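Local atomic coordinates of polyhedrin (Uranotaenia sapphirina cypovirus, PDB entry 4ZQX), a protein that forms the crystalline polyhedra that encase cypovirus particles, as other polyhedrins do, and binds ATP in a loop-lined pocket. Residues Ala19-Asp24 with Gly156-Lys161; Ile55-Leu60 with Arg77-Tyr82; Asp151-Gly156 with Gly226-Asp231. All coordinates share one frame; numbering follows the deposited sequence. Where two conformers were deposited one is given.

Contact 1 of 3, residues Ala19-Asp24 with Gly156-Lys161. With ATP (adenosine-5'-triphosphate), chain B.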
loop_
_atom_site.group_PDB
_atom_site.type_symbol
_atom_site.label_atom_id
_atom_site.label_comp_id
_atom_site.label_asym_id
_atom_site.label_seq_id
_atom_site.Cartn_x
_atom_site.Cartn_y
_atom_site.Cartn_z
ATOM N N ALA A 19 6.291 -9.234 -26.466
ATOM C CA ALA A 19 5.415 -8.227 -25.859
ATOM C C ALA A 19 5.959 -7.592 -24.567
ATOM O O ALA A 19 5.790 -6.402 -24.364
ATOM C CB ALA A 19 4.021 -8.806 -25.607
ATOM N N PRO A 20 6.596 -8.382 -23.684
ATOM C CA PRO A 20 7.103 -7.786 -22.437
ATOM C C PRO A 20 8.184 -6.714 -22.609
ATOM O O PRO A 20 8.489 -6.020 -21.656
ATOM C CB PRO A 20 7.675 -8.989 -21.674
ATOM C CG PRO A 20 6.956 -10.189 -22.246
ATOM C CD PRO A 20 6.766 -9.849 -23.702
ATOM N N ARG A 21 8.759 -6.585 -23.797
ATOM C CA ARG A 21 9.782 -5.572 -24.020
ATOM C C ARG A 21 9.179 -4.187 -24.275
ATOM O O ARG A 21 9.886 -3.179 -24.248
ATOM C CB ARG A 21 10.695 -5.992 -25.174
ATOM C CG ARG A 21 11.377 -7.315 -24.900
ATOM C CD ARG A 21 12.311 -7.773 -26.005
ATOM N NE ARG A 21 12.709 -9.159 -25.774
ATOM C CZ ARG A 21 13.689 -9.541 -24.959
ATOM N NH1 ARG A 21 14.409 -8.643 -24.297
ATOM N NH2 ARG A 21 13.953 -10.831 -24.809
ATOM N N ALA A 22 7.871 -4.132 -24.503
ATOM C CA ALA A 22 7.201 -2.862 -24.789
ATOM C C ALA A 22 7.145 -1.888 -23.603
ATOM O O ALA A 22 7.092 -2.286 -22.436
ATOM C CB ALA A 22 5.776 -3.117 -25.303
ATOM N N TYR A 23 7.142 -0.602 -23.932
ATOM C CA TYR A 23 6.848 0.431 -22.959
ATOM C C TYR A 23 5.457 0.179 -22.385
ATOM O O TYR A 23 4.523 -0.088 -23.130
ATOM C CB TYR A 23 6.928 1.819 -23.608
ATOM C CG TYR A 23 6.760 2.944 -22.610
ATOM C CD1 TYR A 23 7.813 3.349 -21.806
ATOM C CD2 TYR A 23 5.549 3.608 -22.481
ATOM C CE1 TYR A 23 7.660 4.383 -20.882
ATOM C CE2 TYR A 23 5.377 4.632 -21.551
ATOM C CZ TYR A 23 6.437 5.014 -20.756
ATOM O OH TYR A 23 6.290 6.027 -19.844
ATOM N N ASP A 24 5.350 0.253 -21.056
ATOM C CA ASP A 24 4.122 -0.023 -20.297
ATOM C C ASP A 24 3.755 -1.516 -20.200
ATOM O O ASP A 24 2.697 -1.857 -19.664
ATOM C CB ASP A 24 2.919 0.805 -20.799
ATOM C CG ASP A 24 2.688 2.087 -19.989
ATOM O OD1 ASP A 24 3.434 2.379 -19.015
ATOM O OD2 ASP A 24 1.734 2.802 -20.353
ATOM N N GLY A 156 10.037 -19.104 -25.283
ATOM C CA GLY A 156 10.291 -18.236 -26.421
ATOM C C GLY A 156 10.622 -16.814 -26.022
ATOM O O GLY A 156 11.098 -16.029 -26.842
ATOM N N GLY A 157 10.361 -16.474 -24.767
ATOM C CA GLY A 157 10.568 -15.116 -24.305
ATOM C C GLY A 157 12.008 -14.780 -23.949
ATOM O O GLY A 157 12.376 -13.607 -23.912
ATOM N N ARG A 158 12.824 -15.804 -23.711
ATOM C CA ARG A 158 14.194 -15.606 -23.236
ATOM C C ARG A 158 14.236 -14.663 -22.031
ATOM O O ARG A 158 15.121 -13.803 -21.941
ATOM C CB ARG A 158 15.073 -15.030 -24.358
ATOM C CG ARG A 158 14.928 -15.763 -25.687
ATOM C CD ARG A 158 15.748 -15.127 -26.817
ATOM N NE ARG A 158 15.444 -13.714 -27.060
ATOM C CZ ARG A 158 14.338 -13.260 -27.645
ATOM N NH1 ARG A 158 13.386 -14.099 -28.032
ATOM N NH2 ARG A 158 14.173 -11.957 -27.824
ATOM N N CYS A 159 13.291 -14.799 -21.104
ATOM C CA CYS A 159 13.146 -13.778 -20.074
ATOM C C CYS A 159 12.644 -14.223 -18.713
ATOM O O CYS A 159 12.057 -13.412 -17.998
ATOM C CB CYS A 159 12.233 -12.668 -20.617
ATOM S SG CYS A 159 10.489 -13.117 -20.860
ATOM N N GLU A 160 12.897 -15.472 -18.317
ATOM C CA GLU A 160 12.556 -15.886 -16.948
ATOM C C GLU A 160 13.793 -16.396 -16.205
ATOM O O GLU A 160 14.586 -17.179 -16.755
ATOM C CB GLU A 160 11.463 -16.957 -16.910
ATOM C CG GLU A 160 11.065 -17.295 -15.460
ATOM C CD GLU A 160 10.067 -18.429 -15.325
ATOM O OE1 GLU A 160 9.246 -18.621 -16.229
ATOM O OE2 GLU A 160 10.111 -19.130 -14.293
ATOM N N LYS A 161 13.932 -15.946 -14.959
ATOM C CA LYS A 161 14.929 -16.474 -14.040
ATOM C C LYS A 161 14.317 -16.609 -12.660
ATOM O O LYS A 161 13.303 -15.978 -12.359
ATOM C CB LYS A 161 16.145 -15.544 -13.944
ATOM C CG LYS A 161 16.808 -15.242 -15.274
ATOM C CD LYS A 161 18.107 -14.457 -15.063
ATOM C CE LYS A 161 18.620 -13.837 -16.344
ATOM N NZ LYS A 161 18.996 -14.847 -17.373
HETATM P PG ATP B . 13.541 -19.324 -23.433
HETATM O O1G ATP B . 14.942 -19.767 -23.769
HETATM O O2G ATP B . 13.365 -18.670 -22.076
HETATM O O3G ATP B . 12.853 -18.573 -24.558
HETATM P PB ATP B . 12.882 -22.086 -23.947
HETATM O O1B ATP B . 11.531 -22.757 -23.865
HETATM O O2B ATP B . 13.542 -21.873 -25.286
HETATM O O3B ATP B . 12.710 -20.681 -23.168
HETATM P PA ATP B . 15.352 -23.434 -23.145
HETATM O O1A ATP B . 15.269 -24.898 -23.496
HETATM O O2A ATP B . 16.137 -22.493 -24.040
HETATM O O3A ATP B . 13.840 -22.894 -22.914
HETATM O "O5'" ATP B . 15.985 -23.343 -21.652
HETATM C "C5'" ATP B . 16.190 -22.085 -21.003
HETATM C "C4'" ATP B . 17.063 -22.327 -19.781
HETATM O "O4'" ATP B . 16.361 -23.128 -18.828
HETATM C "C3'" ATP B . 18.335 -23.091 -20.122
HETATM O "O3'" ATP B . 19.439 -22.451 -19.488
HETATM C "C2'" ATP B . 18.137 -24.472 -19.530
HETATM O "O2'" ATP B . 19.340 -25.122 -19.091
HETATM C "C1'" ATP B . 17.196 -24.193 -18.370
HETATM N N9 ATP B . 16.444 -25.424 -18.034
HETATM C C8 ATP B . 15.633 -26.127 -18.858
HETATM N N7 ATP B . 15.117 -27.211 -18.221
HETATM C C5 ATP B . 15.611 -27.196 -16.971
HETATM C C6 ATP B . 15.474 -28.051 -15.785
HETATM N N6 ATP B . 14.673 -29.130 -15.890
HETATM N N1 ATP B . 16.152 -27.719 -14.658
HETATM C C2 ATP B . 16.938 -26.621 -14.618
HETATM N N3 ATP B . 17.108 -25.799 -15.671
HETATM C C4 ATP B . 16.484 -26.027 -16.848
#
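The gamma-phosphate oxygen O3G of ATP is gripped by two backbone N-H groups of the loop whose Gly157 and Arg158 face Arg21: Arg158 N lies 2.9 Å from O3G, and Gly156 N lies 3.0 Å from the same oxygen. The Arg158 bond is the straighter, 148° at the hydrogen, and that of Gly156 is more bent; the two amides converge on O3G, so the loop curls round it. Arg158 thus holds ATP through its main chain, while its side chain bends at chi3 (-57°) and leads the guanidinium to Arg21. The chain of Arg21 is extended from CG to NE and crosses that of Arg158 at about a right angle, the two guanidinium planes only 16° apart. In the conformers given, Arg21 NH2 is 3.2 Å from Arg158 NH2 and 3.3 Å from Gly157 O, but both arginines were deposited in two conformers, so the exact spacing is doubtful. The closeness is consistent with a carboxylate shared by both cations: Glu18 OE1 makes a salt bridge with Arg21 NE and OE2 another with Arg158 NH1, probably offsetting their charges. Ser134 of the second subunit packs on Ala19 and Pro20. The contact sets the 3-10 turn that follows helix 4-18 against the loop entering strand 160-166, with Pro20 and Cys159 both packed on Arg107 of the neighbouring strand 101-107.

Contact 2 of 3, residues Ile55-Leu60 with Arg77-Tyr82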
loop_
_atom_site.group_PDB
_atom_site.type_symbol
_atom_site.label_atom_id
_atom_site.label_comp_id
_atom_site.label_asym_id
_atom_site.label_seq_id
_atom_site.Cartn_x
_atom_site.Cartn_y
_atom_site.Cartn_z
ATOM N N ILE A 55 6.565 -7.724 1.600
ATOM C CA ILE A 55 5.757 -8.666 2.362
ATOM C C ILE A 55 6.141 -8.623 3.840
ATOM O O ILE A 55 7.307 -8.797 4.196
ATOM C CB ILE A 55 5.928 -10.112 1.832
ATOM C CG1 ILE A 55 5.616 -10.173 0.329
ATOM C CG2 ILE A 55 5.010 -11.069 2.599
ATOM C CD1 ILE A 55 5.820 -11.538 -0.317
ATOM N N LYS A 56 5.142 -8.394 4.690
ATOM C CA LYS A 56 5.327 -8.396 6.133
ATOM C C LYS A 56 5.536 -9.817 6.640
ATOM O O LYS A 56 5.077 -10.794 6.036
ATOM C CB LYS A 56 4.084 -7.809 6.806
ATOM C CG LYS A 56 3.824 -6.356 6.424
ATOM C CD LYS A 56 2.432 -5.866 6.800
ATOM C CE LYS A 56 2.214 -5.805 8.290
ATOM N NZ LYS A 56 0.898 -5.183 8.629
ATOM N N SER A 57 6.199 -9.947 7.773
ATOM C CA SER A 57 6.401 -11.272 8.342
ATOM C C SER A 57 5.065 -11.970 8.664
ATOM O O SER A 57 4.952 -13.186 8.546
ATOM C CB SER A 57 7.267 -11.169 9.590
ATOM O OG SER A 57 6.639 -10.351 10.555
ATOM N N SER A 58 4.053 -11.206 9.065
ATOM C CA SER A 58 2.732 -11.784 9.371
ATOM C C SER A 58 2.031 -12.364 8.126
ATOM O O SER A 58 1.246 -13.308 8.223
ATOM C CB SER A 58 1.816 -10.751 10.062
ATOM O OG SER A 58 1.540 -9.643 9.224
ATOM N N GLU A 59 2.334 -11.807 6.962
ATOM C CA GLU A 59 1.740 -12.259 5.715
ATOM C C GLU A 59 2.406 -13.535 5.213
ATOM O O GLU A 59 1.824 -14.277 4.428
ATOM C CB GLU A 59 1.847 -11.151 4.645
ATOM C CG GLU A 59 0.933 -9.961 4.904
ATOM C CD GLU A 59 1.234 -8.746 4.021
ATOM O OE1 GLU A 59 2.410 -8.490 3.694
ATOM O OE2 GLU A 59 0.276 -8.033 3.669
ATOM N N LEU A 60 3.634 -13.781 5.664
ATOM C CA LEU A 60 4.415 -14.919 5.186
ATOM C C LEU A 60 4.180 -16.176 5.997
ATOM O O LEU A 60 4.652 -17.245 5.623
ATOM C CB LEU A 60 5.914 -14.601 5.226
ATOM C CG LEU A 60 6.633 -14.177 3.950
ATOM C CD1 LEU A 60 8.127 -14.074 4.238
ATOM C CD2 LEU A 60 6.364 -15.123 2.791
ATOM N N ARG A 77 1.535 -12.080 17.315
ATOM C CA ARG A 77 1.826 -12.538 18.677
ATOM C C ARG A 77 2.875 -13.651 18.656
ATOM O O ARG A 77 3.806 -13.641 19.457
ATOM C CB ARG A 77 0.545 -13.017 19.374
ATOM C CG ARG A 77 0.739 -13.414 20.843
ATOM C CD ARG A 77 -0.602 -13.641 21.515
ATOM N NE ARG A 77 -1.412 -14.610 20.770
ATOM C CZ ARG A 77 -2.740 -14.704 20.836
ATOM N NH1 ARG A 77 -3.436 -13.886 21.620
ATOM N NH2 ARG A 77 -3.377 -15.619 20.110
ATOM N N SER A 78 2.749 -14.582 17.712
ATOM C CA SER A 78 3.691 -15.697 17.608
ATOM C C SER A 78 5.063 -15.238 17.132
ATOM O O SER A 78 6.093 -15.676 17.644
ATOM C CB SER A 78 3.147 -16.792 16.677
ATOM O OG SER A 78 1.985 -17.394 17.232
ATOM N N ILE A 79 5.064 -14.344 16.155
ATOM C CA ILE A 79 6.297 -13.771 15.615
ATOM C C ILE A 79 7.107 -13.015 16.692
ATOM O O ILE A 79 8.342 -13.072 16.713
ATOM C CB ILE A 79 5.949 -12.830 14.433
ATOM C CG1 ILE A 79 5.489 -13.671 13.242
ATOM C CG2 ILE A 79 7.141 -11.942 14.033
ATOM C CD1 ILE A 79 4.757 -12.884 12.160
ATOM N N ASN A 80 6.406 -12.322 17.583
ATOM C CA ASN A 80 7.053 -11.506 18.607
ATOM C C ASN A 80 8.145 -12.228 19.424
ATOM O O ASN A 80 9.193 -11.654 19.725
ATOM C CB ASN A 80 6.002 -10.944 19.579
ATOM C CG ASN A 80 5.241 -9.738 19.022
ATOM O OD1 ASN A 80 5.630 -9.128 18.018
ATOM N ND2 ASN A 80 4.152 -9.381 19.696
ATOM N N GLY A 81 7.910 -13.488 19.765
ATOM C CA GLY A 81 8.850 -14.212 20.607
ATOM C C GLY A 81 10.171 -14.504 19.920
ATOM O O GLY A 81 11.151 -14.859 20.581
ATOM N N TYR A 82 10.199 -14.383 18.595
ATOM C CA TYR A 82 11.447 -14.532 17.844
ATOM C C TYR A 82 12.199 -13.210 17.787
ATOM O O TYR A 82 13.430 -13.181 17.712
ATOM C CB TYR A 82 11.163 -14.979 16.418
ATOM C CG TYR A 82 10.620 -16.399 16.309
ATOM C CD1 TYR A 82 9.258 -16.654 16.364
ATOM C CD2 TYR A 82 11.489 -17.485 16.125
ATOM C CE1 TYR A 82 8.767 -17.965 16.242
ATOM C CE2 TYR A 82 11.017 -18.765 16.018
ATOM C CZ TYR A 82 9.661 -19.011 16.066
ATOM O OH TYR A 82 9.212 -20.315 15.944
#
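The CA atoms of Ser58, in the short, weakly bonded helical turn 57-60, and of Ile79, in helix 72-83, are the nearest pair of the two backbones, 7.5 Å apart, and a single isoleucine side chain spans the gap. With CG1 beside the backbone N (chi1 -71°) and the chain extended beyond it (chi2 164°), Ile79 carries CD1 straight to the start of the turn. There this methyl lies 3.5 Å from Ser57 OG and 3.6 Å from the backbone Ser58 N, and it also brushes CB of both serines. The other branch, Ile79 CG2, stays farther back, 3.9 Å from Ser57 OG. Behind the contact the turn is braced from within: Lys56 N gives a hydrogen bond of 2.9 Å to Glu59 OE1, fairly straight at 161° and received on the anti side of the carboxylate. The bond ties the side chain of Glu59 back to the amide three residues earlier, resembling one half of a capping box. Lys56 NZ, well away from the methyl, also ties the turn to helix 72-83 through a salt bridge with Glu72, and forms another with Glu206 of the third subunit. The chemistry is van der Waals packing of a methyl on a hydroxyl and an amide; it covers the buried Ser57 OG, whose polar need is met by a hydrogen bond with Pro122 O.

Contact 3 of 3, residues Asp151-Gly156 with Gly226-Asp231. With ATP (adenosine-5'-triphosphate), chain B.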
loop_
_atom_site.group_PDB
_atom_site.type_symbol
_atom_site.label_atom_id
_atom_site.label_comp_id
_atom_site.label_asym_id
_atom_site.label_seq_id
_atom_site.Cartn_x
_atom_site.Cartn_y
_atom_site.Cartn_z
ATOM N N ASP A 151 18.525 -19.655 -14.589
ATOM C CA ASP A 151 17.735 -19.478 -15.814
ATOM C C ASP A 151 16.720 -20.597 -15.943
ATOM O O ASP A 151 17.060 -21.754 -15.664
ATOM C CB ASP A 151 18.612 -19.479 -17.082
ATOM C CG ASP A 151 19.627 -18.360 -17.103
ATOM O OD1 ASP A 151 19.499 -17.391 -16.324
ATOM O OD2 ASP A 151 20.562 -18.446 -17.923
ATOM N N LEU A 152 15.497 -20.251 -16.379
ATOM C CA LEU A 152 14.425 -21.221 -16.599
ATOM C C LEU A 152 13.726 -20.932 -17.915
ATOM O O LEU A 152 13.740 -19.796 -18.376
ATOM C CB LEU A 152 13.396 -21.177 -15.473
ATOM C CG LEU A 152 13.836 -21.673 -14.096
ATOM C CD1 LEU A 152 12.700 -21.542 -13.100
ATOM C CD2 LEU A 152 14.331 -23.128 -14.142
ATOM N N PRO A 153 13.115 -21.960 -18.532
ATOM C CA PRO A 153 12.440 -21.742 -19.816
ATOM C C PRO A 153 11.275 -20.770 -19.713
ATOM O O PRO A 153 10.490 -20.882 -18.766
ATOM C CB PRO A 153 11.896 -23.127 -20.167
ATOM C CG PRO A 153 12.763 -24.070 -19.455
ATOM C CD PRO A 153 13.166 -23.385 -18.177
ATOM N N SER A 154 11.176 -19.846 -20.670
ATOM C CA SER A 154 10.033 -18.945 -20.767
ATOM C C SER A 154 9.285 -19.158 -22.082
ATOM O O SER A 154 8.459 -18.339 -22.482
ATOM C CB SER A 154 10.480 -17.492 -20.637
ATOM O OG SER A 154 11.276 -17.077 -21.728
ATOM N N CYS A 155 9.585 -20.268 -22.743
ATOM C CA CYS A 155 8.830 -20.699 -23.921
ATOM C C CYS A 155 8.865 -19.695 -25.081
ATOM O O CYS A 155 7.870 -19.487 -25.789
ATOM C CB CYS A 155 7.395 -21.031 -23.519
ATOM S SG CYS A 155 7.290 -22.420 -22.377
ATOM N N GLY A 156 10.037 -19.104 -25.283
ATOM C CA GLY A 156 10.291 -18.236 -26.421
ATOM C C GLY A 156 10.622 -16.814 -26.022
ATOM O O GLY A 156 11.098 -16.029 -26.842
ATOM N N GLY A 226 1.457 -19.155 -17.558
ATOM C CA GLY A 226 2.736 -19.197 -18.244
ATOM C C GLY A 226 3.926 -18.694 -17.445
ATOM O O GLY A 226 4.748 -17.968 -17.983
ATOM N N MET A 227 4.002 -19.071 -16.172
ATOM C CA MET A 227 5.224 -18.938 -15.384
ATOM C C MET A 227 5.757 -20.341 -15.143
ATOM O O MET A 227 5.100 -21.154 -14.512
ATOM C CB MET A 227 4.959 -18.270 -14.034
ATOM C CG MET A 227 6.245 -17.961 -13.237
ATOM S SD MET A 227 7.216 -16.607 -13.950
ATOM C CE MET A 227 6.394 -15.193 -13.212
ATOM N N THR A 228 6.955 -20.622 -15.636
ATOM C CA THR A 228 7.538 -21.936 -15.454
ATOM C C THR A 228 8.089 -22.049 -14.038
ATOM O O THR A 228 8.725 -21.130 -13.562
ATOM C CB THR A 228 8.664 -22.155 -16.492
ATOM O OG1 THR A 228 8.129 -21.946 -17.809
ATOM C CG2 THR A 228 9.224 -23.551 -16.392
ATOM N N MET A 229 7.812 -23.152 -13.353
ATOM C CA MET A 229 8.336 -23.355 -12.003
ATOM C C MET A 229 9.136 -24.645 -11.951
ATOM O O MET A 229 8.941 -25.536 -12.772
ATOM C CB MET A 229 7.189 -23.380 -10.991
ATOM C CG MET A 229 6.490 -22.055 -10.915
ATOM S SD MET A 229 5.249 -21.993 -9.634
ATOM C CE MET A 229 4.721 -20.314 -9.833
ATOM N N LEU A 230 10.032 -24.725 -10.976
ATOM C CA LEU A 230 10.936 -25.847 -10.819
ATOM C C LEU A 230 10.627 -26.531 -9.502
ATOM O O LEU A 230 10.505 -25.855 -8.474
ATOM C CB LEU A 230 12.374 -25.335 -10.796
ATOM C CG LEU A 230 13.472 -26.376 -10.962
ATOM C CD1 LEU A 230 13.434 -26.923 -12.369
ATOM C CD2 LEU A 230 14.847 -25.787 -10.656
ATOM N N ASP A 231 10.504 -27.859 -9.521
ATOM C CA ASP A 231 10.195 -28.605 -8.304
ATOM C C ASP A 231 11.463 -29.145 -7.647
ATOM O O ASP A 231 12.582 -28.878 -8.112
ATOM C CB ASP A 231 9.149 -29.714 -8.570
ATOM C CG ASP A 231 9.671 -30.855 -9.423
ATOM O OD1 ASP A 231 10.904 -31.029 -9.533
ATOM O OD2 ASP A 231 8.827 -31.587 -9.991
HETATM P PG ATP B . 13.541 -19.324 -23.433
HETATM O O1G ATP B . 14.942 -19.767 -23.769
HETATM O O2G ATP B . 13.365 -18.670 -22.076
HETATM O O3G ATP B . 12.853 -18.573 -24.558
HETATM P PB ATP B . 12.882 -22.086 -23.947
HETATM O O1B ATP B . 11.531 -22.757 -23.865
HETATM O O2B ATP B . 13.542 -21.873 -25.286
HETATM O O3B ATP B . 12.710 -20.681 -23.168
HETATM P PA ATP B . 15.352 -23.434 -23.145
HETATM O O1A ATP B . 15.269 -24.898 -23.496
HETATM O O2A ATP B . 16.137 -22.493 -24.040
HETATM O O3A ATP B . 13.840 -22.894 -22.914
HETATM O "O5'" ATP B . 15.985 -23.343 -21.652
HETATM C "C5'" ATP B . 16.190 -22.085 -21.003
HETATM C "C4'" ATP B . 17.063 -22.327 -19.781
HETATM O "O4'" ATP B . 16.361 -23.128 -18.828
HETATM C "C3'" ATP B . 18.335 -23.091 -20.122
HETATM O "O3'" ATP B . 19.439 -22.451 -19.488
HETATM C "C2'" ATP B . 18.137 -24.472 -19.530
HETATM O "O2'" ATP B . 19.340 -25.122 -19.091
HETATM C "C1'" ATP B . 17.196 -24.193 -18.370
HETATM N N9 ATP B . 16.444 -25.424 -18.034
HETATM C C8 ATP B . 15.633 -26.127 -18.858
HETATM N N7 ATP B . 15.117 -27.211 -18.221
HETATM C C5 ATP B . 15.611 -27.196 -16.971
HETATM C C6 ATP B . 15.474 -28.051 -15.785
HETATM N N6 ATP B . 14.673 -29.130 -15.890
HETATM N N1 ATP B . 16.152 -27.719 -14.658
HETATM C C2 ATP B . 16.938 -26.621 -14.618
HETATM N N3 ATP B . 17.108 -25.799 -15.671
HETATM C C4 ATP B . 16.484 -26.027 -16.848
#
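Thr228 directs its CB at the carbonyl of Pro153, and the whole side chain gathers round that one oxygen. Thr228 CB stands 3.2 Å from Pro153 O. Thr228 OG1, placed beside its own backbone N (chi1 -55°), donates a hydrogen bond of 2.8 Å to Pro153 O, reaching the carbonyl at a C=O...donor angle of 148° and 32° away from its plane. Thr228 CG2, the other branch, lies 3.8 Å from the same Pro153 O and approaches the proline ring loosely, at CD. Thr228 N is probably hydrogen-bonded to Glu160 OE1, and Leu152 CD1 touches Thr228 O. Segment 151-156 continues from edge strand 150-152 into the loop of a beta-hairpin, whose other strand is 160-166, and this loop binds the beta- and gamma-phosphates with main-chain N-H groups. Ser154 N divides its hydrogen between O2G and O3B of ATP, while Ser154 OG donates to ATP O2G at 2.7 Å and accepts from Cys159 N, which steers the hydroxyl. Pro153 presents its ring to the nucleoside: Pro153 CG lies 3.6 Å from ATP C8, and its CD 3.3 Å from ATP O4'. Leu230 CD1 reaches to 4.3 Å from Leu152 CD2, and the same methyl comes within 3.6 Å of ATP N1. Ile236, another residue of the ATP pocket, packs on Pro153, Thr228 and Leu230.

From the N terminus, helix 4-18 leads to segment 19-24, where contact 1 opens a long loop that closes only at 156-161. Contact 2 lies nested inside it, a short loop from the end of strand 50-55 to helix 72-83, on the opposite side of the chain's centre and about 35 Å from contact 1 between centres. Contact 3 starts at 151-156, before contact 1 has closed, and ends at 226-231, so these two cross and share Gly156. Neighbouring strands 150-152 and 160-166 join them, aided by the Lys161-Asp151 salt bridge. Together they join the turn after helix 4-18 to the sheet edge and the loop at 226-231, the last two lining the ATP site.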